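Local coordinates for protein probable L,D-transpeptidase 3 (Mycobacterium tuberculosis, PDB 6D4K) that probably acts as an L,D-transpeptidase of the mycobacterial cell wall, does not make 3->3 peptidoglycan cross-links from tetrapeptide stems, and may attach proteins to peptidoglycan, at residues R64-K69 and D84-V89; P115-V120 and E245-A250. All coordinates share one frame; numbering follows the deposited sequence.

Contact 1 of 2, residues R64-K69 and D84-V89; sequences RAVEVK and DVVQWV
The indole of W88 carries the side chain of V68 on one face, with CB of V68 riding 3.7 Å above the ring plane over its centre. From there the two methyls spread over different parts of the indole. CG1 of V68 sits above the six-membered ring in a CH-pi contact, 3.8 Å from its centroid and 11° off the normal, so it lies almost squarely over that ring. CG2 of V68 lies on the five-membered-ring side, where the indole joins CB of W88, 3.6 Å from CG of W88. This straddling follows from the valine torsion: with CG1 anti to the backbone N (chi1 177°), CG2 lies beside that N, and both methyls face the indole. The two side chains approach from opposite directions, W88 reaching across with CG likewise anti to its own N. A second, looser apolar touch joins CG2 of V66 to CG1 of V86 at 4.4 Å, just after the chain leaves helix 59-65. No hydrogen bond crosses the contact, which is purely apolar packing inside the Ig-like domain. F78 meets the W88 ring edge-to-face, and V66 and V86 also touch F49 and F78. Strand 85-90 lies between 45-49 and 76-80 in one antiparallel sheet, whereas strand 68-71 is an edge strand of another within this chain, beside 99-104; the contact joins the two sheets across the domain interior.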
loop_
_atom_site.group_PDB
_atom_site.type_symbol
_atom_site.label_atom_id
_atom_site.label_comp_id
_atom_site.label_asym_id
_atom_site.label_seq_id
_atom_site.Cartn_x
_atom_site.Cartn_y
_atom_site.Cartn_z
ATOM N N ARG A 64 25.500 6.269 2.311
ATOM C CA ARG A 64 26.600 5.322 2.171
ATOM C C ARG A 64 26.850 4.581 3.478
ATOM O O ARG A 64 27.129 3.375 3.476
ATOM C CB ARG A 64 27.857 6.043 1.675
ATOM C CG ARG A 64 27.722 6.590 0.253
ATOM C CD ARG A 64 29.050 6.978 -0.367
ATOM N NE ARG A 64 29.756 7.987 0.417
ATOM C CZ ARG A 64 29.607 9.302 0.274
ATOM N NH1 ARG A 64 28.777 9.792 -0.635
ATOM N NH2 ARG A 64 30.298 10.134 1.048
ATOM N N ALA A 65 26.691 5.278 4.612
ATOM C CA ALA A 65 26.913 4.638 5.899
ATOM C C ALA A 65 25.871 3.562 6.174
ATOM O O ALA A 65 26.155 2.609 6.906
ATOM C CB ALA A 65 26.923 5.683 7.013
ATOM N N VAL A 66 24.679 3.680 5.584
ATOM C CA VAL A 66 23.597 2.733 5.838
ATOM C C VAL A 66 23.316 1.908 4.585
ATOM O O VAL A 66 22.202 1.424 4.373
ATOM C CB VAL A 66 22.336 3.433 6.390
ATOM C CG1 VAL A 66 22.686 4.205 7.665
ATOM C CG2 VAL A 66 21.696 4.362 5.339
ATOM N N GLU A 67 24.338 1.737 3.752
ATOM C CA GLU A 67 24.270 0.936 2.537
ATOM C C GLU A 67 23.500 -0.359 2.767
ATOM O O GLU A 67 23.807 -1.124 3.690
ATOM C CB GLU A 67 25.706 0.614 2.114
ATOM C CG GLU A 67 25.830 -0.146 0.802
ATOM C CD GLU A 67 27.254 -0.602 0.511
ATOM O OE1 GLU A 67 28.143 -0.390 1.365
ATOM O OE2 GLU A 67 27.480 -1.170 -0.576
ATOM N N VAL A 68 22.474 -0.598 1.956
ATOM C CA VAL A 68 21.628 -1.777 2.126
ATOM C C VAL A 68 22.164 -2.914 1.262
ATOM O O VAL A 68 22.251 -2.793 0.033
ATOM C CB VAL A 68 20.165 -1.471 1.782
ATOM C CG1 VAL A 68 19.322 -2.744 1.897
ATOM C CG2 VAL A 68 19.643 -0.347 2.682
ATOM N N LYS A 69 22.516 -4.034 1.896
ATOM C CA LYS A 69 23.011 -5.214 1.195
ATOM C C LYS A 69 22.131 -6.393 1.580
ATOM O O LYS A 69 22.163 -6.854 2.726
ATOM C CB LYS A 69 24.483 -5.476 1.516
ATOM C CG LYS A 69 25.401 -4.314 1.136
ATOM C CD LYS A 69 26.738 -4.392 1.856
ATOM C CE LYS A 69 27.737 -5.251 1.091
ATOM N NZ LYS A 69 28.751 -4.428 0.364
ATOM N N ASP A 84 15.384 12.292 10.238
ATOM C CA ASP A 84 15.989 11.154 10.914
ATOM C C ASP A 84 15.482 9.814 10.409
ATOM O O ASP A 84 15.685 8.797 11.088
ATOM C CB ASP A 84 15.784 11.250 12.433
ATOM C CG ASP A 84 14.311 11.279 12.832
ATOM O OD1 ASP A 84 14.025 11.195 14.050
ATOM O OD2 ASP A 84 13.438 11.391 11.946
ATOM N N VAL A 85 14.792 9.778 9.264
ATOM C CA VAL A 85 14.289 8.523 8.714
ATOM C C VAL A 85 14.540 8.510 7.217
ATOM O O VAL A 85 14.021 9.362 6.488
ATOM C CB VAL A 85 12.797 8.289 8.998
ATOM C CG1 VAL A 85 12.342 6.990 8.313
ATOM C CG2 VAL A 85 12.538 8.218 10.512
ATOM N N VAL A 86 15.299 7.524 6.747
ATOM C CA VAL A 86 15.450 7.289 5.315
ATOM C C VAL A 86 14.952 5.882 5.014
ATOM O O VAL A 86 15.240 4.936 5.752
ATOM C CB VAL A 86 16.890 7.532 4.783
ATOM C CG1 VAL A 86 17.887 6.486 5.299
ATOM C CG2 VAL A 86 16.907 7.614 3.249
ATOM N N GLN A 87 14.179 5.741 3.951
ATOM C CA GLN A 87 13.746 4.418 3.542
ATOM C C GLN A 87 14.387 4.049 2.219
ATOM O O GLN A 87 14.626 4.910 1.365
ATOM C CB GLN A 87 12.226 4.290 3.450
ATOM C CG GLN A 87 11.562 4.893 2.253
ATOM C CD GLN A 87 10.098 4.564 2.229
ATOM O OE1 GLN A 87 9.602 3.871 3.117
ATOM N NE2 GLN A 87 9.387 5.080 1.239
ATOM N N TRP A 88 14.677 2.769 2.071
ATOM C CA TRP A 88 15.286 2.235 0.861
ATOM C C TRP A 88 14.208 1.403 0.186
ATOM O O TRP A 88 13.744 0.404 0.744
ATOM C CB TRP A 88 16.498 1.410 1.261
ATOM C CG TRP A 88 17.322 0.866 0.147
ATOM C CD1 TRP A 88 18.358 1.491 -0.504
ATOM C CD2 TRP A 88 17.239 -0.449 -0.406
ATOM N NE1 TRP A 88 18.914 0.637 -1.440
ATOM C CE2 TRP A 88 18.234 -0.553 -1.403
ATOM C CE3 TRP A 88 16.402 -1.545 -0.172
ATOM C CZ2 TRP A 88 18.428 -1.721 -2.134
ATOM C CZ3 TRP A 88 16.590 -2.696 -0.913
ATOM C CH2 TRP A 88 17.598 -2.775 -1.886
ATOM N N VAL A 89 13.786 1.843 -0.991
ATOM C CA VAL A 89 12.673 1.246 -1.722
ATOM C C VAL A 89 13.257 0.269 -2.732
ATOM O O VAL A 89 13.969 0.702 -3.653
ATOM C CB VAL A 89 11.855 2.339 -2.428
ATOM C CG1 VAL A 89 10.742 1.728 -3.275
ATOM C CG2 VAL A 89 11.321 3.343 -1.395
#

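Contact 2 of 2, residues P115-V120 and E245-A250; sequences PAVVGV and EWYYNA
V117 packs against helix 241-250 through A250 and Y247, in the catalytic domain of the YkuD-like L,D-transpeptidase fold, where this helix lies against the mixed sheet containing strands 117-122 and 256-260. The apolar part is light and centres on the V117 methyls. CG1 of V117 touches CB of A250 at 4.3 Å and also reaches CE2 of Y247, approaching that ring obliquely. A chi1 of 180° turns CG2 of V117 to the side of its own N, where it meets the helix backbone, 3.5 Å from the carbonyl O of A250. The phenol of Y247 extends from the helix toward the backbone at G119. F128 of the neighbouring strand 127-132 packs edge-to-face with the Y247 ring, while V130, V208 and V257 add aliphatic contacts, so the phenol is buried among several strands of the sheet. The polar part is mediated by water, since no direct hydrogen bond links strand and helix. One water lies in the plane of the Y247 ring at its edge and connects the tyrosine to the strand backbone: it accepts a hydrogen bond from OH of Y247 at 2.7 Å and donates one to the carbonyl O of V117 at 2.9 Å.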
loop_
_atom_site.group_PDB
_atom_site.type_symbol
_atom_site.label_atom_id
_atom_site.label_comp_id
_atom_site.label_asym_id
_atom_site.label_seq_id
_atom_site.Cartn_x
_atom_site.Cartn_y
_atom_site.Cartn_z
ATOM N N PRO A 115 3.270 -14.591 1.264
ATOM C CA PRO A 115 2.912 -14.695 -0.156
ATOM C C PRO A 115 2.983 -13.333 -0.833
ATOM O O PRO A 115 2.852 -12.281 -0.195
ATOM C CB PRO A 115 1.471 -15.215 -0.118
ATOM C CG PRO A 115 0.941 -14.725 1.201
ATOM C CD PRO A 115 2.103 -14.757 2.153
ATOM N N ALA A 116 3.165 -13.359 -2.153
ATOM C CA ALA A 116 3.116 -12.129 -2.941
ATOM C C ALA A 116 1.656 -11.814 -3.210
ATOM O O ALA A 116 1.023 -12.429 -4.061
ATOM C CB ALA A 116 3.905 -12.282 -4.237
ATOM N N VAL A 117 1.100 -10.870 -2.468
ATOM C CA VAL A 117 -0.299 -10.502 -2.638
ATOM C C VAL A 117 -0.277 -9.148 -3.328
ATOM O O VAL A 117 0.051 -8.128 -2.707
ATOM C CB VAL A 117 -1.065 -10.468 -1.310
ATOM C CG1 VAL A 117 -2.522 -10.071 -1.539
ATOM C CG2 VAL A 117 -0.936 -11.815 -0.590
ATOM N N VAL A 118 -0.570 -9.153 -4.626
ATOM C CA VAL A 118 -0.415 -7.989 -5.486
ATOM C C VAL A 118 -1.794 -7.526 -5.919
ATOM O O VAL A 118 -2.600 -8.335 -6.396
ATOM C CB VAL A 118 0.435 -8.323 -6.726
ATOM C CG1 VAL A 118 0.591 -7.104 -7.617
ATOM C CG2 VAL A 118 1.795 -8.906 -6.336
ATOM N N GLY A 119 -2.053 -6.230 -5.782
ATOM C CA GLY A 119 -3.293 -5.654 -6.254
ATOM C C GLY A 119 -3.040 -4.633 -7.342
ATOM O O GLY A 119 -2.191 -3.753 -7.178
ATOM N N VAL A 120 -3.745 -4.746 -8.466
ATOM C CA VAL A 120 -3.571 -3.837 -9.598
ATOM C C VAL A 120 -4.894 -3.136 -9.863
ATOM O O VAL A 120 -5.892 -3.788 -10.195
ATOM C CB VAL A 120 -3.072 -4.570 -10.854
ATOM C CG1 VAL A 120 -2.905 -3.584 -12.005
ATOM C CG2 VAL A 120 -1.761 -5.281 -10.568
ATOM N N GLU A 245 -13.090 -6.984 2.280
ATOM C CA GLU A 245 -12.783 -7.858 3.407
ATOM C C GLU A 245 -11.792 -8.939 3.008
ATOM O O GLU A 245 -10.817 -9.201 3.725
ATOM C CB GLU A 245 -14.067 -8.482 3.954
ATOM C CG GLU A 245 -13.833 -9.575 4.979
ATOM C CD GLU A 245 -15.111 -10.273 5.384
ATOM O OE1 GLU A 245 -15.160 -10.798 6.511
ATOM O OE2 GLU A 245 -16.065 -10.298 4.575
ATOM N N TRP A 246 -12.018 -9.561 1.848
ATOM C CA TRP A 246 -11.153 -10.631 1.368
ATOM C C TRP A 246 -9.752 -10.110 1.071
ATOM O O TRP A 246 -8.757 -10.701 1.501
ATOM C CB TRP A 246 -11.784 -11.257 0.123
ATOM C CG TRP A 246 -11.117 -12.491 -0.318
ATOM C CD1 TRP A 246 -11.428 -13.769 0.049
ATOM C CD2 TRP A 246 -10.008 -12.584 -1.203
ATOM N NE1 TRP A 246 -10.586 -14.651 -0.566
ATOM C CE2 TRP A 246 -9.696 -13.950 -1.336
ATOM C CE3 TRP A 246 -9.248 -11.645 -1.908
ATOM C CZ2 TRP A 246 -8.649 -14.403 -2.137
ATOM C CZ3 TRP A 246 -8.208 -12.094 -2.699
ATOM C CH2 TRP A 246 -7.920 -13.459 -2.807
ATOM N N TYR A 247 -9.651 -8.983 0.367
ATOM C CA TYR A 247 -8.337 -8.402 0.087
ATOM C C TYR A 247 -7.620 -7.996 1.375
ATOM O O TYR A 247 -6.430 -8.269 1.550
ATOM C CB TYR A 247 -8.493 -7.194 -0.838
ATOM C CG TYR A 247 -7.200 -6.457 -1.037
ATOM C CD1 TYR A 247 -7.063 -5.136 -0.627
ATOM C CD2 TYR A 247 -6.120 -7.072 -1.659
ATOM C CE1 TYR A 247 -5.880 -4.445 -0.821
ATOM C CE2 TYR A 247 -4.930 -6.391 -1.852
ATOM C CZ TYR A 247 -4.818 -5.073 -1.438
ATOM O OH TYR A 247 -3.628 -4.393 -1.621
ATOM N N TYR A 248 -8.330 -7.307 2.271
ATOM C CA TYR A 248 -7.771 -6.906 3.561
ATOM C C TYR A 248 -7.209 -8.113 4.308
ATOM O O TYR A 248 -6.096 -8.074 4.836
ATOM C CB TYR A 248 -8.867 -6.235 4.386
ATOM C CG TYR A 248 -8.467 -5.762 5.763
ATOM C CD1 TYR A 248 -8.435 -6.636 6.855
ATOM C CD2 TYR A 248 -8.192 -4.416 5.996
ATOM C CE1 TYR A 248 -8.104 -6.189 8.129
ATOM C CE2 TYR A 248 -7.869 -3.962 7.262
ATOM C CZ TYR A 248 -7.812 -4.850 8.320
ATOM O OH TYR A 248 -7.491 -4.392 9.580
ATOM N N ASN A 249 -7.977 -9.196 4.363
ATOM C CA ASN A 249 -7.532 -10.374 5.097
ATOM C C ASN A 249 -6.358 -11.067 4.419
ATOM O O ASN A 249 -5.582 -11.748 5.100
ATOM C CB ASN A 249 -8.695 -11.352 5.291
ATOM C CG ASN A 249 -9.712 -10.865 6.309
ATOM O OD1 ASN A 249 -9.404 -10.056 7.192
ATOM N ND2 ASN A 249 -10.926 -11.386 6.212
ATOM N N ALA A 250 -6.213 -10.911 3.097
ATOM C CA ALA A 250 -5.131 -11.566 2.372
ATOM C C ALA A 250 -3.829 -10.775 2.398
ATOM O O ALA A 250 -2.751 -11.380 2.393
ATOM C CB ALA A 250 -5.556 -11.800 0.927
HETATM O O HOH W 1 -1.518 -5.712 -2.635
#

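Contacts 1 and 2 belong to different domains and follow one another along the chain, 64-69 with 84-89 closing before 115-120 begins. Their centres are about 28 Å apart, on opposite sides of the centre of the chain, and their nearest atoms remain about 14 Å apart, so neither packs on the other. Contact 1 lies within the Ig-like domain, away from the annotated sites. Contact 2 is nearer the catalytic centre: the side chain of Y247 is about 8 Å from that of H218, the predicted proton donor/acceptor, and about 11 Å from that of C236, the predicted nucleophile, which faropenem modifies covalently. The side chain of V117 is about 11 Å from the bound calcium ion.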